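Local coordinates for sulfhydryl oxidase 1 (Homo sapiens, PDB 3LLK), which catalyses the FAD-dependent oxidation of thiols to disulfides, passing the electrons to molecular oxygen, at residues 14-26 / 117-129. Residues are numbered along the deposited sequence; the frame is centred on the assembly and turned at random.
With FAD (flavin-adenine dinucleotide), chain D.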
# COMPACT_ATOMS: atom_id res chain seq x y z
N ILE A 14 -0.65 -12.60 -5.08
CA ILE A 14 -1.05 -11.21 -5.10
C ILE A 14 -1.97 -11.15 -6.30
O ILE A 14 -1.63 -11.68 -7.36
CB ILE A 14 0.15 -10.27 -5.34
CG1 ILE A 14 1.22 -10.48 -4.27
CG2 ILE A 14 -0.31 -8.83 -5.40
CD1 ILE A 14 0.71 -10.41 -2.86
N TYR A 15 -3.14 -10.53 -6.16
CA TYR A 15 -4.06 -10.42 -7.28
C TYR A 15 -4.02 -9.02 -7.84
O TYR A 15 -4.17 -8.04 -7.11
CB TYR A 15 -5.48 -10.78 -6.83
CG TYR A 15 -5.62 -12.25 -6.53
CD1 TYR A 15 -5.87 -13.18 -7.55
CD2 TYR A 15 -5.41 -12.74 -5.24
CE1 TYR A 15 -5.91 -14.55 -7.29
CE2 TYR A 15 -5.44 -14.10 -4.97
CZ TYR A 15 -5.69 -15.00 -6.00
OH TYR A 15 -5.71 -16.34 -5.72
N MET A 16 -3.80 -8.91 -9.15
CA MET A 16 -3.73 -7.61 -9.78
C MET A 16 -5.01 -6.81 -9.51
O MET A 16 -4.98 -5.59 -9.42
CB MET A 16 -3.50 -7.75 -11.29
CG MET A 16 -3.14 -6.43 -11.97
SD MET A 16 -1.54 -5.71 -11.42
CE MET A 16 -0.42 -6.46 -12.58
N ALA A 17 -6.13 -7.53 -9.37
CA ALA A 17 -7.41 -6.89 -9.11
C ALA A 17 -7.39 -6.09 -7.80
O ALA A 17 -7.96 -5.00 -7.73
CB ALA A 17 -8.53 -7.94 -9.07
N ASP A 18 -6.75 -6.63 -6.77
CA ASP A 18 -6.68 -5.93 -5.50
C ASP A 18 -5.84 -4.66 -5.66
O ASP A 18 -6.20 -3.60 -5.15
CB ASP A 18 -6.05 -6.80 -4.39
CG ASP A 18 -6.92 -8.00 -4.02
OD1 ASP A 18 -8.10 -7.82 -3.63
OD2 ASP A 18 -6.40 -9.14 -4.11
N LEU A 19 -4.74 -4.75 -6.40
CA LEU A 19 -3.87 -3.60 -6.60
C LEU A 19 -4.53 -2.49 -7.41
O LEU A 19 -4.46 -1.32 -7.04
CB LEU A 19 -2.54 -4.03 -7.25
CG LEU A 19 -1.67 -5.00 -6.42
CD1 LEU A 19 -0.52 -5.53 -7.27
CD2 LEU A 19 -1.13 -4.27 -5.19
N GLU A 20 -5.16 -2.84 -8.53
CA GLU A 20 -5.82 -1.84 -9.36
C GLU A 20 -7.04 -1.23 -8.65
O GLU A 20 -7.35 -0.05 -8.84
CB GLU A 20 -6.25 -2.45 -10.70
CG GLU A 20 -5.08 -3.04 -11.49
CD GLU A 20 -5.44 -3.43 -12.92
OE1 GLU A 20 -6.61 -3.83 -13.16
OE2 GLU A 20 -4.56 -3.35 -13.79
N SER A 21 -7.72 -2.02 -7.83
CA SER A 21 -8.87 -1.52 -7.09
C SER A 21 -8.38 -0.51 -6.06
O SER A 21 -9.04 0.50 -5.82
CB SER A 21 -9.62 -2.66 -6.39
OG SER A 21 -10.33 -3.46 -7.33
N ALA A 22 -7.23 -0.79 -5.46
CA ALA A 22 -6.65 0.13 -4.48
C ALA A 22 -6.41 1.47 -5.18
O ALA A 22 -6.82 2.52 -4.68
CB ALA A 22 -5.32 -0.44 -3.94
N LEU A 23 -5.75 1.45 -6.34
CA LEU A 23 -5.51 2.68 -7.09
C LEU A 23 -6.83 3.41 -7.38
O LEU A 23 -6.93 4.63 -7.21
CB LEU A 23 -4.82 2.37 -8.43
CG LEU A 23 -3.38 1.84 -8.43
CD1 LEU A 23 -2.89 1.75 -9.87
CD2 LEU A 23 -2.49 2.77 -7.62
N HIS A 24 -7.83 2.67 -7.83
CA HIS A 24 -9.12 3.26 -8.15
C HIS A 24 -9.73 3.97 -6.93
O HIS A 24 -10.17 5.12 -7.01
CB HIS A 24 -10.09 2.18 -8.62
CG HIS A 24 -11.47 2.68 -8.90
ND1 HIS A 24 -11.74 3.54 -9.95
CD2 HIS A 24 -12.64 2.48 -8.26
CE1 HIS A 24 -13.03 3.84 -9.94
NE2 HIS A 24 -13.60 3.21 -8.93
N TYR A 25 -9.74 3.27 -5.81
CA TYR A 25 -10.30 3.78 -4.57
C TYR A 25 -9.54 5.01 -4.08
O TYR A 25 -10.13 5.97 -3.60
CB TYR A 25 -10.26 2.68 -3.51
CG TYR A 25 -11.19 2.92 -2.36
CD1 TYR A 25 -12.49 2.40 -2.37
CD2 TYR A 25 -10.79 3.66 -1.25
CE1 TYR A 25 -13.36 2.61 -1.31
CE2 TYR A 25 -11.66 3.88 -0.18
CZ TYR A 25 -12.94 3.35 -0.22
OH TYR A 25 -13.80 3.56 0.83
N ILE A 26 -8.23 4.97 -4.22
CA ILE A 26 -7.40 6.10 -3.80
C ILE A 26 -7.75 7.37 -4.58
O ILE A 26 -8.07 8.40 -3.99
CB ILE A 26 -5.89 5.78 -4.01
CG1 ILE A 26 -5.42 4.80 -2.93
CG2 ILE A 26 -5.07 7.05 -3.98
CD1 ILE A 26 -4.07 4.14 -3.21
N GLY A 117 -11.20 -5.46 2.66
CA GLY A 117 -11.43 -4.53 1.57
C GLY A 117 -10.28 -3.57 1.31
O GLY A 117 -9.11 -3.96 1.31
N PHE A 118 -10.61 -2.30 1.09
CA PHE A 118 -9.60 -1.30 0.78
C PHE A 118 -8.39 -1.28 1.72
O PHE A 118 -7.26 -1.27 1.25
CB PHE A 118 -10.22 0.10 0.73
CG PHE A 118 -9.22 1.19 0.45
CD1 PHE A 118 -8.53 1.23 -0.76
CD2 PHE A 118 -8.95 2.16 1.42
CE1 PHE A 118 -7.57 2.21 -1.00
CE2 PHE A 118 -7.99 3.15 1.18
CZ PHE A 118 -7.30 3.18 -0.03
N PRO A 119 -8.62 -1.27 3.05
CA PRO A 119 -7.51 -1.25 4.02
C PRO A 119 -6.52 -2.38 3.74
O PRO A 119 -5.31 -2.19 3.82
CB PRO A 119 -8.23 -1.40 5.36
CG PRO A 119 -9.53 -0.70 5.12
CD PRO A 119 -9.92 -1.20 3.74
N CYS A 120 -7.06 -3.54 3.40
CA CYS A 120 -6.24 -4.70 3.08
C CYS A 120 -5.44 -4.41 1.81
O CYS A 120 -4.23 -4.63 1.76
CB CYS A 120 -7.14 -5.92 2.88
SG CYS A 120 -6.43 -7.42 2.12
N SER A 121 -6.12 -3.88 0.80
CA SER A 121 -5.46 -3.58 -0.46
C SER A 121 -4.41 -2.50 -0.33
O SER A 121 -3.44 -2.49 -1.08
CB SER A 121 -6.48 -3.16 -1.52
OG SER A 121 -6.92 -1.83 -1.32
N LEU A 122 -4.59 -1.60 0.63
CA LEU A 122 -3.63 -0.52 0.83
C LEU A 122 -2.33 -1.06 1.42
O LEU A 122 -1.24 -0.68 0.98
CB LEU A 122 -4.22 0.57 1.74
CG LEU A 122 -3.44 1.88 1.74
CD1 LEU A 122 -3.33 2.41 0.31
CD2 LEU A 122 -4.15 2.89 2.65
N TRP A 123 -2.44 -1.96 2.39
CA TRP A 123 -1.26 -2.60 2.98
C TRP A 123 -0.50 -3.32 1.87
O TRP A 123 0.72 -3.18 1.75
CB TRP A 123 -1.66 -3.65 4.03
CG TRP A 123 -1.82 -3.13 5.42
CD1 TRP A 123 -2.93 -3.23 6.21
CD2 TRP A 123 -0.82 -2.49 6.22
NE1 TRP A 123 -2.68 -2.69 7.45
CE2 TRP A 123 -1.39 -2.23 7.49
CE3 TRP A 123 0.51 -2.11 5.99
CZ2 TRP A 123 -0.68 -1.60 8.52
CZ3 TRP A 123 1.22 -1.48 7.03
CH2 TRP A 123 0.62 -1.24 8.27
N VAL A 124 -1.22 -4.10 1.06
CA VAL A 124 -0.58 -4.85 -0.01
C VAL A 124 0.15 -3.91 -0.95
O VAL A 124 1.32 -4.14 -1.25
CB VAL A 124 -1.59 -5.71 -0.81
CG1 VAL A 124 -0.86 -6.51 -1.91
CG2 VAL A 124 -2.30 -6.67 0.12
N LEU A 125 -0.53 -2.85 -1.38
CA LEU A 125 0.07 -1.85 -2.27
C LEU A 125 1.34 -1.26 -1.65
O LEU A 125 2.38 -1.21 -2.30
CB LEU A 125 -0.93 -0.73 -2.57
CG LEU A 125 -0.46 0.54 -3.31
CD1 LEU A 125 0.20 0.16 -4.63
CD2 LEU A 125 -1.64 1.48 -3.56
N PHE A 126 1.25 -0.84 -0.38
CA PHE A 126 2.40 -0.25 0.32
C PHE A 126 3.61 -1.19 0.36
O PHE A 126 4.72 -0.80 0.02
CB PHE A 126 2.02 0.16 1.76
CG PHE A 126 1.15 1.39 1.87
CD1 PHE A 126 0.94 2.23 0.78
CD2 PHE A 126 0.54 1.71 3.08
CE1 PHE A 126 0.12 3.37 0.90
CE2 PHE A 126 -0.27 2.84 3.21
CZ PHE A 126 -0.48 3.67 2.12
N HIS A 127 3.39 -2.43 0.81
CA HIS A 127 4.47 -3.41 0.89
C HIS A 127 5.09 -3.61 -0.49
O HIS A 127 6.31 -3.66 -0.65
CB HIS A 127 3.95 -4.76 1.40
CG HIS A 127 3.60 -4.77 2.85
ND1 HIS A 127 4.54 -4.57 3.84
CD2 HIS A 127 2.42 -4.91 3.49
CE1 HIS A 127 3.95 -4.59 5.02
NE2 HIS A 127 2.66 -4.79 4.83
N PHE A 128 4.24 -3.69 -1.50
CA PHE A 128 4.74 -3.91 -2.85
C PHE A 128 5.63 -2.76 -3.29
O PHE A 128 6.69 -3.00 -3.88
CB PHE A 128 3.58 -4.11 -3.82
CG PHE A 128 3.89 -5.06 -4.93
CD1 PHE A 128 4.86 -4.75 -5.88
CD2 PHE A 128 3.25 -6.30 -5.01
CE1 PHE A 128 5.18 -5.64 -6.90
CE2 PHE A 128 3.56 -7.20 -6.03
CZ PHE A 128 4.53 -6.87 -6.97
N LEU A 129 5.22 -1.53 -2.98
CA LEU A 129 6.01 -0.37 -3.35
C LEU A 129 7.39 -0.42 -2.68
O LEU A 129 8.39 -0.13 -3.33
CB LEU A 129 5.29 0.94 -2.98
CG LEU A 129 4.00 1.21 -3.78
CD1 LEU A 129 3.30 2.45 -3.25
CD2 LEU A 129 4.35 1.39 -5.26
PA FAD D . -4.42 -6.74 6.40
O1A FAD D . -5.14 -5.66 5.67
O2A FAD D . -3.77 -6.54 7.72
O5B FAD D . -3.35 -7.41 5.47
C5B FAD D . -3.35 -7.39 4.05
C4B FAD D . -2.65 -8.69 3.71
O4B FAD D . -1.24 -8.35 3.66
C3B FAD D . -2.87 -10.08 4.34
O3B FAD D . -4.00 -10.81 3.87
C2B FAD D . -1.55 -10.67 4.12
O2B FAD D . -1.38 -11.33 2.90
C1B FAD D . -0.55 -9.50 4.16
N9A FAD D . 0.09 -9.16 5.39
C8A FAD D . -0.28 -9.33 6.75
N7A FAD D . 0.58 -8.94 7.63
C5A FAD D . 1.62 -8.48 6.83
C6A FAD D . 2.88 -7.96 7.20
N6A FAD D . 3.29 -7.86 8.47
N1A FAD D . 3.78 -7.59 6.23
C2A FAD D . 3.55 -7.75 4.90
N3A FAD D . 2.30 -8.27 4.52
C4A FAD D . 1.37 -8.62 5.55
N1 FAD D . -7.63 -0.94 11.68
C2 FAD D . -8.12 -0.79 12.96
O2 FAD D . -9.20 -1.35 13.21
N3 FAD D . -7.25 -0.03 13.74
C4 FAD D . -6.02 0.55 13.37
O4 FAD D . -5.37 1.26 14.21
C4X FAD D . -5.62 0.35 12.07
N5 FAD D . -4.44 0.99 11.56
C5X FAD D . -4.02 0.92 10.20
C6 FAD D . -2.91 1.69 9.81
C7 FAD D . -2.48 1.60 8.45
C7M FAD D . -1.27 2.46 8.10
C8 FAD D . -3.16 0.76 7.52
C8M FAD D . -2.84 0.50 6.06
C9 FAD D . -4.28 0.04 7.94
C9A FAD D . -4.81 0.10 9.25
N10 FAD D . -5.95 -0.57 9.92
C10 FAD D . -6.45 -0.42 11.19
C1' FAD D . -6.57 -1.62 9.17
C2' FAD D . -6.05 -3.02 9.31
O2' FAD D . -4.60 -3.01 9.44
C3' FAD D . -6.40 -4.02 8.26
O3' FAD D . -6.03 -3.52 6.98
C4' FAD D . -7.80 -4.61 8.21
O4' FAD D . -8.28 -4.91 9.55
C5' FAD D . -8.04 -5.74 7.30
O5' FAD D . -7.26 -6.84 7.79
P FAD D . -6.91 -8.11 6.98
O1P FAD D . -7.02 -9.18 7.98
O2P FAD D . -7.75 -8.29 5.77
O3P FAD D . -5.38 -8.02 6.48
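Phe118 stacks on Tyr25 where helix 118-134 of the Erv1/Alr family fold, whose other side lines the FAD pocket, packs against helix 16-30. The short segments cross at -104°, and contacts run from Tyr25-Phe118 at one end to Ile14-Phe128 at the other. With CG anti to the backbone N, the Phe118 ring forms an offset stack on Tyr25, centroids 4.2 Å apart. The planes lie 26° from parallel, and Phe118 CB sits over the centre of the Tyr25 ring. Ile26 CG1 meets the Phe118 ring edge. Replacing Phe118 by alanine removes the ring between Tyr25 and Ile26, and would probably leave a gap there and the tyrosine ring without its stacking partner. Cys120, disulfide-bonded to Cys108, approaches the FAD phosphates. Ser121 OG, satisfied within its own helix by donating to Phe118 O (2.7 Å), in the carbonyl plane on a lone pair, lies 3.4 Å from Ala22 CB. Trp123, facing the cofactor, donates a hydrogen bond from NE1 to FAD O2', nearly straight at 165°. The side chains of Val124 and Leu19 cross at about a right angle, Val124 CG1 lying 4.0 Å from Leu19 CD2. Leu125 CD2 and Ile26 CD1 meet tip to tip, 3.6 Å apart, and Phe128 closes the row, its CE2 lying 4.2 Å from Ile14 CG2.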